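PDB 5THW: deacylase from Burkholderia multivorans, which probably hydrolyses N-carbamoyl-L-amino acids or related N-carbamoyl compounds, as a two-zinc amidase of the peptidase M20 family. Local coordinates for residues Met87-Gly91 with Ile127-Asn131. Numbering follows the deposited sequence.
Sequences MRRAG and IRSLN
Arg89 lays its extended side chain across the end of a helix, over Ile127 and Leu130, and reaches Asn131. It projects from the last residue of strand 85-89; residues 87-89 have beta phi/psi values near -108/120. Ile127 to Asn131 form a helical turn, with a hydrogen bond from Asn131 N to Ile127 O at 3.1 Å. The strand and helix axes run nearly parallel, at 21°, and approach to 10.8 Å. The closest CA pair is Arg89 and Ile127, 7.1 Å apart. Chi1 to chi3 of Arg89 are all t, so its chain spans this gap. Arg89 CD lies 3.8 Å from Ile127 CG2. One face of the guanidinium rests on Leu130, with Arg89 CZ 3.5 Å from Leu130 CB. Its edge meets Asn131: Arg89 NE and NH2 both donate to Asn131 OD1, at 2.9 and 2.8 Å. Two hydrogen bonds thus converge on one side-chain oxygen. Arg89 NH2 also hydrogen-bonds Ile135 O, just past the helix, and Asn131 ND2 hydrogen-bonds Ala73 O, so the pair links the strand end to the helix end, to the loop at Ile135 and to Ala73. Met87 starts toward the helix, but its end turns away; Met87 O is 4.4 Å from Ile127 CD1. Arg88 points away and forms a salt bridge with Glu142. The contact is helix-on-sheet packing at the periphery of the alpha/beta zinc-binding domain of the M20 fold. Strand 85-89 pairs antiparallel with strands 76-79 and 141-145; helix 117-132 packs Ile127 and Leu130 onto strand 141-145, while helix 57-72 meets Met87.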
ATOM      1  N   MET A  87      39.014  -0.920  -8.670  1.00 48.85           N
ATOM      2  CA  MET A  87      39.957   0.115  -9.067  1.00 45.54           C
ATOM      3  C   MET A  87      41.310  -0.197  -8.443  1.00 51.26           C
ATOM      4  O   MET A  87      41.457  -0.171  -7.216  1.00 54.24           O
ATOM      5  CB  MET A  87      39.442   1.494  -8.663  1.00 38.92           C
ATOM      6  CG  MET A  87      38.131   1.824  -9.366  1.00 55.09           C
ATOM      7  SD  MET A  87      37.088   3.059  -8.579  1.00 54.46           S
ATOM      8  CE  MET A  87      36.154   2.044  -7.430  1.00 57.31           C
ATOM      9  N   ARG A  88      42.294  -0.483  -9.295  1.00 43.40           N
ATOM     10  CA  ARG A  88      43.522  -1.159  -8.902  1.00 53.34           C
ATOM     11  C   ARG A  88      44.701  -0.202  -8.974  1.00 61.44           C
ATOM     12  O   ARG A  88      44.884   0.495  -9.978  1.00 57.96           O
ATOM     13  CB  ARG A  88      43.768  -2.372  -9.802  1.00 60.72           C
ATOM     14  CG  ARG A  88      45.035  -3.165  -9.499  1.00 57.27           C
ATOM     15  CD  ARG A  88      45.018  -4.487 -10.256  1.00 55.01           C
ATOM     16  NE  ARG A  88      46.272  -5.231 -10.137  1.00 70.76           N
ATOM     17  CZ  ARG A  88      46.440  -6.317  -9.388  1.00 75.14           C
ATOM     18  NH1 ARG A  88      45.430  -6.796  -8.669  1.00 78.08           N
ATOM     19  NH2 ARG A  88      47.622  -6.924  -9.359  1.00 69.92           N
ATOM     20  N   ARG A  89      45.495  -0.170  -7.909  1.00 68.59           N
ATOM     21  CA  ARG A  89      46.766   0.540  -7.889  1.00 59.87           C
ATOM     22  C   ARG A  89      47.875  -0.497  -7.909  1.00 61.52           C
ATOM     23  O   ARG A  89      47.973  -1.321  -6.994  1.00 71.85           O
ATOM     24  CB  ARG A  89      46.871   1.435  -6.654  1.00 58.16           C
ATOM     25  CG  ARG A  89      48.152   2.239  -6.567  1.00 58.86           C
ATOM     26  CD  ARG A  89      48.146   3.126  -5.337  1.00 58.30           C
ATOM     27  NE  ARG A  89      49.173   4.160  -5.405  1.00 54.66           N
ATOM     28  CZ  ARG A  89      50.403   4.015  -4.931  1.00 56.63           C
ATOM     29  NH1 ARG A  89      50.752   2.879  -4.346  1.00 57.92           N
ATOM     30  NH2 ARG A  89      51.277   5.006  -5.034  1.00 53.66           N
ATOM     31  N   ALA A  90      48.705  -0.453  -8.950  1.00 64.66           N
ATOM     32  CA  ALA A  90      49.707  -1.489  -9.163  1.00 69.45           C
ATOM     33  C   ALA A  90      50.694  -1.548  -8.003  1.00 71.95           C
ATOM     34  O   ALA A  90      50.956  -0.551  -7.322  1.00 62.85           O
ATOM     35  CB  ALA A  90      50.458  -1.245 -10.475  1.00 69.38           C
ATOM     36  N   GLY A  91      51.249  -2.738  -7.784  1.00 74.00           N
ATOM     37  CA  GLY A  91      52.294  -2.936  -6.809  1.00 76.68           C
ATOM     38  C   GLY A  91      53.625  -3.292  -7.457  1.00 81.04           C
ATOM     39  O   GLY A  91      53.744  -3.465  -8.669  1.00 80.10           O
ATOM     40  N   ILE A 127      44.602   6.005  -2.177  1.00 55.06           N
ATOM     41  CA  ILE A 127      45.397   5.910  -3.399  1.00 54.38           C
ATOM     42  C   ILE A 127      46.037   7.252  -3.732  1.00 49.41           C
ATOM     43  O   ILE A 127      47.210   7.316  -4.117  1.00 53.81           O
ATOM     44  CB  ILE A 127      44.537   5.365  -4.552  1.00 47.13           C
ATOM     45  CG1 ILE A 127      44.222   3.894  -4.281  1.00 47.29           C
ATOM     46  CG2 ILE A 127      45.253   5.523  -5.891  1.00 45.05           C
ATOM     47  CD1 ILE A 127      43.236   3.288  -5.226  1.00 46.44           C
ATOM     48  N   ARG A 128      45.286   8.343  -3.581  1.00 45.49           N
ATOM     49  CA  ARG A 128      45.851   9.662  -3.847  1.00 49.02           C
ATOM     50  C   ARG A 128      46.975   9.997  -2.868  1.00 58.75           C
ATOM     51  O   ARG A 128      48.025  10.514  -3.275  1.00 55.45           O
ATOM     52  CB  ARG A 128      44.753  10.725  -3.783  1.00 42.27           C
ATOM     53  CG  ARG A 128      43.776  10.683  -4.941  1.00 47.33           C
ATOM     54  CD  ARG A 128      42.541  11.517  -4.654  1.00 59.71           C
ATOM     55  NE  ARG A 128      41.752  11.762  -5.860  1.00 67.20           N
ATOM     56  CZ  ARG A 128      40.579  12.390  -5.875  1.00 67.83           C
ATOM     57  NH1 ARG A 128      40.040  12.829  -4.742  1.00 68.62           N
ATOM     58  NH2 ARG A 128      39.940  12.567  -7.023  1.00 66.10           N
ATOM     59  N   SER A 129      46.796   9.670  -1.582  1.00 55.26           N
ATOM     60  CA  SER A 129      47.825   9.989  -0.593  1.00 50.21           C
ATOM     61  C   SER A 129      49.110   9.217  -0.866  1.00 49.72           C
ATOM     62  O   SER A 129      50.213   9.764  -0.730  1.00 49.99           O
ATOM     63  CB  SER A 129      47.320   9.689   0.822  1.00 51.43           C
ATOM     64  OG  SER A 129      46.299  10.584   1.226  1.00 51.60           O
ATOM     65  N   LEU A 130      48.988   7.942  -1.251  1.00 46.75           N
ATOM     66  CA  LEU A 130      50.166   7.162  -1.614  1.00 50.76           C
ATOM     67  C   LEU A 130      50.885   7.775  -2.810  1.00 64.82           C
ATOM     68  O   LEU A 130      52.123   7.825  -2.848  1.00 73.33           O
ATOM     69  CB  LEU A 130      49.758   5.722  -1.910  1.00 50.60           C
ATOM     70  CG  LEU A 130      49.262   4.912  -0.716  1.00 56.15           C
ATOM     71  CD1 LEU A 130      48.748   3.556  -1.174  1.00 49.44           C
ATOM     72  CD2 LEU A 130      50.380   4.757   0.315  1.00 60.82           C
ATOM     73  N   ASN A 131      50.126   8.249  -3.800  1.00 59.15           N
ATOM     74  CA  ASN A 131      50.734   8.940  -4.929  1.00 61.94           C
ATOM     75  C   ASN A 131      51.416  10.227  -4.483  1.00 63.74           C
ATOM     76  O   ASN A 131      52.496  10.567  -4.977  1.00 76.54           O
ATOM     77  CB  ASN A 131      49.676   9.230  -5.992  1.00 56.20           C
ATOM     78  CG  ASN A 131      49.122   7.972  -6.608  1.00 52.39           C
ATOM     79  OD1 ASN A 131      49.651   6.884  -6.395  1.00 54.02           O
ATOM     80  ND2 ASN A 131      48.056   8.111  -7.387  1.00 49.71           N
TER